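Uncharacterized protein (Bacteroides ovatus, PDB 3NQK) is of unknown function but probably combines an immunoglobulin-like beta sandwich of the E-set clan with a BT_3044-like C-terminal domain. Local coordinates at residues 11-15 against 146-150; 51-55 against 101-105. Where two conformers were deposited one is given. Residues are numbered along the deposited sequence.

Contact 1 of 2, residues 11-15 against 146-150; sequences QYVSF and NYAKA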
loop_
_atom_site.group_PDB
_atom_site.type_symbol
_atom_site.label_atom_id
_atom_site.label_comp_id
_atom_site.label_asym_id
_atom_site.label_seq_id
_atom_site.Cartn_x
_atom_site.Cartn_y
_atom_site.Cartn_z
ATOM N N GLN A 11 -1.076 -14.583 -26.287
ATOM C CA GLN A 11 -1.170 -13.724 -25.060
ATOM C C GLN A 11 -2.606 -13.641 -24.496
ATOM O O GLN A 11 -3.567 -13.451 -25.233
ATOM C CB GLN A 11 -0.646 -12.329 -25.349
ATOM C CG GLN A 11 0.831 -12.286 -25.558
ATOM C CD GLN A 11 1.363 -10.885 -25.589
ATOM O OE1 GLN A 11 0.904 -10.056 -26.366
ATOM N NE2 GLN A 11 2.353 -10.608 -24.747
ATOM N N TYR A 12 -2.709 -13.712 -23.172
ATOM C CA TYR A 12 -3.980 -13.790 -22.481
ATOM C C TYR A 12 -4.181 -12.526 -21.622
ATOM O O TYR A 12 -3.266 -12.106 -20.909
ATOM C CB TYR A 12 -3.982 -15.063 -21.598
ATOM C CG TYR A 12 -5.301 -15.371 -20.872
ATOM C CD1 TYR A 12 -6.425 -15.836 -21.576
ATOM C CD2 TYR A 12 -5.384 -15.303 -19.473
ATOM C CE1 TYR A 12 -7.630 -16.150 -20.905
ATOM C CE2 TYR A 12 -6.582 -15.623 -18.795
ATOM C CZ TYR A 12 -7.694 -16.038 -19.519
ATOM O OH TYR A 12 -8.857 -16.349 -18.858
ATOM N N VAL A 13 -5.371 -11.915 -21.713
ATOM C CA VAL A 13 -5.686 -10.708 -20.947
ATOM C C VAL A 13 -6.669 -11.036 -19.847
ATOM O O VAL A 13 -7.741 -11.532 -20.118
ATOM C CB VAL A 13 -6.317 -9.639 -21.833
ATOM C CG1 VAL A 13 -6.713 -8.393 -20.990
ATOM C CG2 VAL A 13 -5.377 -9.259 -22.944
ATOM N N SER A 14 -6.330 -10.676 -18.608
ATOM C CA SER A 14 -7.153 -11.028 -17.465
ATOM C C SER A 14 -7.070 -10.016 -16.319
ATOM O O SER A 14 -6.226 -9.122 -16.320
ATOM C CB SER A 14 -6.744 -12.381 -16.942
ATOM O OG SER A 14 -5.425 -12.341 -16.458
ATOM N N PHE A 15 -7.965 -10.188 -15.342
ATOM C CA PHE A 15 -8.026 -9.340 -14.161
ATOM C C PHE A 15 -7.129 -9.899 -13.086
ATOM O O PHE A 15 -6.966 -11.109 -12.983
ATOM C CB PHE A 15 -9.453 -9.312 -13.603
ATOM C CG PHE A 15 -10.484 -8.759 -14.556
ATOM C CD1 PHE A 15 -10.578 -7.387 -14.785
ATOM C CD2 PHE A 15 -11.429 -9.587 -15.125
ATOM C CE1 PHE A 15 -11.549 -6.872 -15.603
ATOM C CE2 PHE A 15 -12.411 -9.073 -15.948
ATOM C CZ PHE A 15 -12.467 -7.713 -16.192
ATOM N N ASN A 146 -12.915 -18.337 -24.965
ATOM C CA ASN A 146 -13.079 -18.460 -23.490
ATOM C C ASN A 146 -12.588 -17.174 -22.775
ATOM O O ASN A 146 -11.388 -16.900 -22.720
ATOM C CB ASN A 146 -12.329 -19.679 -22.966
ATOM C CG ASN A 146 -12.647 -19.976 -21.513
ATOM O OD1 ASN A 146 -13.658 -19.510 -20.975
ATOM N ND2 ASN A 146 -11.788 -20.759 -20.868
ATOM N N TYR A 147 -13.524 -16.459 -22.155
ATOM C CA TYR A 147 -13.294 -15.069 -21.713
ATOM C C TYR A 147 -12.858 -14.959 -20.245
ATOM O O TYR A 147 -13.258 -15.778 -19.399
ATOM C CB TYR A 147 -14.585 -14.246 -21.931
ATOM C CG TYR A 147 -15.454 -14.753 -23.097
ATOM C CD1 TYR A 147 -15.206 -14.341 -24.422
ATOM C CD2 TYR A 147 -16.503 -15.674 -22.873
ATOM C CE1 TYR A 147 -15.984 -14.830 -25.499
ATOM C CE2 TYR A 147 -17.285 -16.167 -23.943
ATOM C CZ TYR A 147 -17.019 -15.740 -25.249
ATOM O OH TYR A 147 -17.779 -16.218 -26.295
ATOM N N ALA A 148 -12.066 -13.919 -19.945
ATOM C CA ALA A 148 -11.589 -13.662 -18.581
ATOM C C ALA A 148 -12.695 -13.041 -17.753
ATOM O O ALA A 148 -13.326 -12.072 -18.169
ATOM C CB ALA A 148 -10.412 -12.761 -18.609
ATOM N N LYS A 149 -12.885 -13.547 -16.550
ATOM C CA LYS A 149 -13.953 -13.035 -15.719
ATOM C C LYS A 149 -13.472 -12.658 -14.335
ATOM O O LYS A 149 -12.373 -13.008 -13.928
ATOM C CB LYS A 149 -15.115 -14.044 -15.654
ATOM C CG LYS A 149 -15.994 -14.062 -16.953
ATOM C CD LYS A 149 -16.941 -15.272 -17.011
ATOM C CE LYS A 149 -17.832 -15.243 -18.271
ATOM N NZ LYS A 149 -17.060 -15.336 -19.536
ATOM N N ALA A 150 -14.284 -11.867 -13.649
ATOM C CA ALA A 150 -14.003 -11.437 -12.293
ATOM C C ALA A 150 -15.341 -11.290 -11.559
ATOM O O ALA A 150 -16.229 -10.577 -12.013
ATOM C CB ALA A 150 -13.243 -10.135 -12.295
#
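This is a van der Waals contact between the strands of two different sheets, where strand 12-15, at the edge of the four-stranded antiparallel sheet, runs beside the beginning of strand 149-157 of the mixed sheet. End to end, 12-15 and 146-150 diverge by 20°, and CA of Ser14 comes 5.3 Å from CA of Ala148. Each backbone is hydrogen-bonded within its own sheet: Tyr12 and Ser14 pair with Ser48 and Ile46, Ala148 and Ala150 with Ile131 and Leu129. The small Ala148 allows the close approach, its CB lying 3.3 Å from Val13 O and 3.9 Å from Ser14 CA. Such a meeting of an edge strand of one sheet with a strand of the facing sheet fits a beta sandwich, consistent with the immunoglobulin-like fold of the E-set clan. Phe15 points toward 146-150 and fills the gap further along: its CD2 is 3.4 Å from Ala150 CB and 3.7 Å from Lys149 O, which lies at the ring edge. The same ring reaches Leu43 and Ile45 of one sheet and Ile61, Leu129 and Ile131 of the other, so it packs between both. On the more exposed side Tyr12, in the t rotamer, reaches across to Ala148, with its OH 3.8 Å from Ala148 CA, while Asn146 O lies at the ring edge, 4.2 Å from Tyr12 CE1.

Contact 2 of 2, residues 51-55 against 101-105; sequences TVNSQ and IPAGS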
loop_
_atom_site.group_PDB
_atom_site.type_symbol
_atom_site.label_atom_id
_atom_site.label_comp_id
_atom_site.label_asym_id
_atom_site.label_seq_id
_atom_site.Cartn_x
_atom_site.Cartn_y
_atom_site.Cartn_z
ATOM N N THR A 51 6.071 -13.266 -24.487
ATOM C CA THR A 51 6.545 -12.142 -25.294
ATOM C C THR A 51 6.109 -10.805 -24.712
ATOM O O THR A 51 5.226 -10.733 -23.855
ATOM C CB THR A 51 5.985 -12.213 -26.735
ATOM O OG1 THR A 51 5.963 -13.568 -27.180
ATOM C CG2 THR A 51 6.836 -11.347 -27.713
ATOM N N VAL A 52 6.737 -9.749 -25.200
ATOM C CA VAL A 52 6.331 -8.404 -24.906
ATOM C C VAL A 52 5.066 -8.075 -25.711
ATOM O O VAL A 52 4.999 -8.339 -26.926
ATOM C CB VAL A 52 7.433 -7.399 -25.305
ATOM C CG1 VAL A 52 7.012 -5.990 -24.974
ATOM C CG2 VAL A 52 8.770 -7.754 -24.621
ATOM N N ASN A 53 4.058 -7.528 -25.034
ATOM C CA ASN A 53 2.836 -7.077 -25.705
ATOM C C ASN A 53 3.186 -6.097 -26.821
ATOM O O ASN A 53 3.682 -5.003 -26.557
ATOM C CB ASN A 53 1.895 -6.407 -24.701
ATOM C CG ASN A 53 0.679 -5.785 -25.363
ATOM O OD1 ASN A 53 0.138 -6.323 -26.320
ATOM N ND2 ASN A 53 0.233 -4.650 -24.835
ATOM N N SER A 54 2.921 -6.488 -28.062
ATOM C CA SER A 54 3.286 -5.665 -29.204
ATOM C C SER A 54 2.078 -5.010 -29.882
ATOM O O SER A 54 2.208 -4.434 -30.953
ATOM C CB SER A 54 4.065 -6.506 -30.218
ATOM O OG SER A 54 3.318 -7.646 -30.597
ATOM N N GLN A 55 0.916 -5.083 -29.240
ATOM C CA GLN A 55 -0.321 -4.511 -29.806
ATOM C C GLN A 55 -0.889 -3.413 -28.917
ATOM O O GLN A 55 -0.943 -3.565 -27.700
ATOM C CB GLN A 55 -1.406 -5.608 -29.966
ATOM C CG GLN A 55 -1.038 -6.789 -30.899
ATOM C CD GLN A 55 -2.251 -7.747 -31.176
ATOM O OE1 GLN A 55 -3.370 -7.294 -31.474
ATOM N NE2 GLN A 55 -2.004 -9.054 -31.105
ATOM N N ILE A 101 -4.417 -0.284 -23.253
ATOM C CA ILE A 101 -3.082 -0.736 -22.929
ATOM C C ILE A 101 -2.202 -0.596 -24.159
ATOM O O ILE A 101 -2.334 -1.360 -25.113
ATOM C CB ILE A 101 -3.061 -2.197 -22.466
ATOM C CG1 ILE A 101 -3.826 -2.346 -21.165
ATOM C CG2 ILE A 101 -1.615 -2.677 -22.273
ATOM C CD1 ILE A 101 -3.831 -3.760 -20.622
ATOM N N PRO A 102 -1.309 0.385 -24.149
ATOM C CA PRO A 102 -0.453 0.593 -25.313
ATOM C C PRO A 102 0.528 -0.535 -25.512
ATOM O O PRO A 102 0.801 -1.285 -24.586
ATOM C CB PRO A 102 0.296 1.904 -24.983
ATOM C CG PRO A 102 0.162 2.072 -23.505
ATOM C CD PRO A 102 -1.131 1.433 -23.124
ATOM N N ALA A 103 1.005 -0.687 -26.734
ATOM C CA ALA A 103 2.064 -1.624 -27.012
ATOM C C ALA A 103 3.208 -1.292 -26.086
ATOM O O ALA A 103 3.399 -0.135 -25.728
ATOM C CB ALA A 103 2.506 -1.513 -28.472
ATOM N N GLY A 104 3.930 -2.309 -25.642
ATOM C CA GLY A 104 5.060 -2.103 -24.711
ATOM C C GLY A 104 4.671 -2.073 -23.237
ATOM O O GLY A 104 5.527 -2.101 -22.375
ATOM N N SER A 105 3.387 -1.963 -22.953
ATOM C CA SER A 105 2.911 -2.024 -21.581
ATOM C C SER A 105 2.080 -3.285 -21.409
ATOM O O SER A 105 1.665 -3.888 -22.388
ATOM C CB SER A 105 2.080 -0.793 -21.246
ATOM O OG SER A 105 2.840 0.385 -21.402
#
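Segment 101-105 leaves strand 98-101 at Ile101, whose backbone is still paired with Arg57 and whose CG2 lies 3.7 Å from ND2 of Asn53. Pro102 then opens a type II beta turn, closed by a backbone hydrogen bond of 3.1 Å from Ser105 N to Pro102 O. Next, Ala103 approaches the 51-55 backbone, with its CB 3.8 Å from Ser54 C. Gly104, in the third position of the turn, has a positive phi of 87°; here a CB would be jammed against the carbonyl oxygen of Ala103, which calls for glycine. Its amide points out of the turn and donates to Asn53 O (N to O 2.9 Å, angle 168°). Two connections between the sheets of the sandwich are thereby joined at one end: loop 51-55 leads from strand 38-48 to strand 57-63, while loop 101-105 leads from strand 98-101 to strand 107-115. Gly104 CA also touches CG1 of Val52, 4.4 Å away, a residue that packs against Thr254 of the second subunit. At Ser105 the carbonyl O accepts from Asn53 ND2 (2.9 Å, 166°), so Asn53 holds the turn with both main chain and side chain. That amide group is itself oriented by an Asx turn, in which Asn53 OD1 accepts from Gln55 N at 3.3 Å; Arg57 is a second donor to OD1, and a weak bond of 3.3 Å runs from Asn53 ND2 to Gln55 O.

In the fold
The centres of the two contacts are about 16 Å apart, on the same side of the chain's centre. In chain order the segments run 11-15, 51-55, 101-105, 146-150, so contact 2 is nested inside the loop that contact 1 closes. Both involve the same two sheets: contact 1 brings edge strand 12-15 of one against the start of strand 149-157 of the other, and contact 2 joins two of the connections between them at one end of the sandwich. Strand 38-48, the neighbour of 12-15, leads directly into loop 51-55. The segments also touch at Gln11, whose NE2 packs 3.0 Å from Thr51 O, so the start of the modelled chain adjoins this loop.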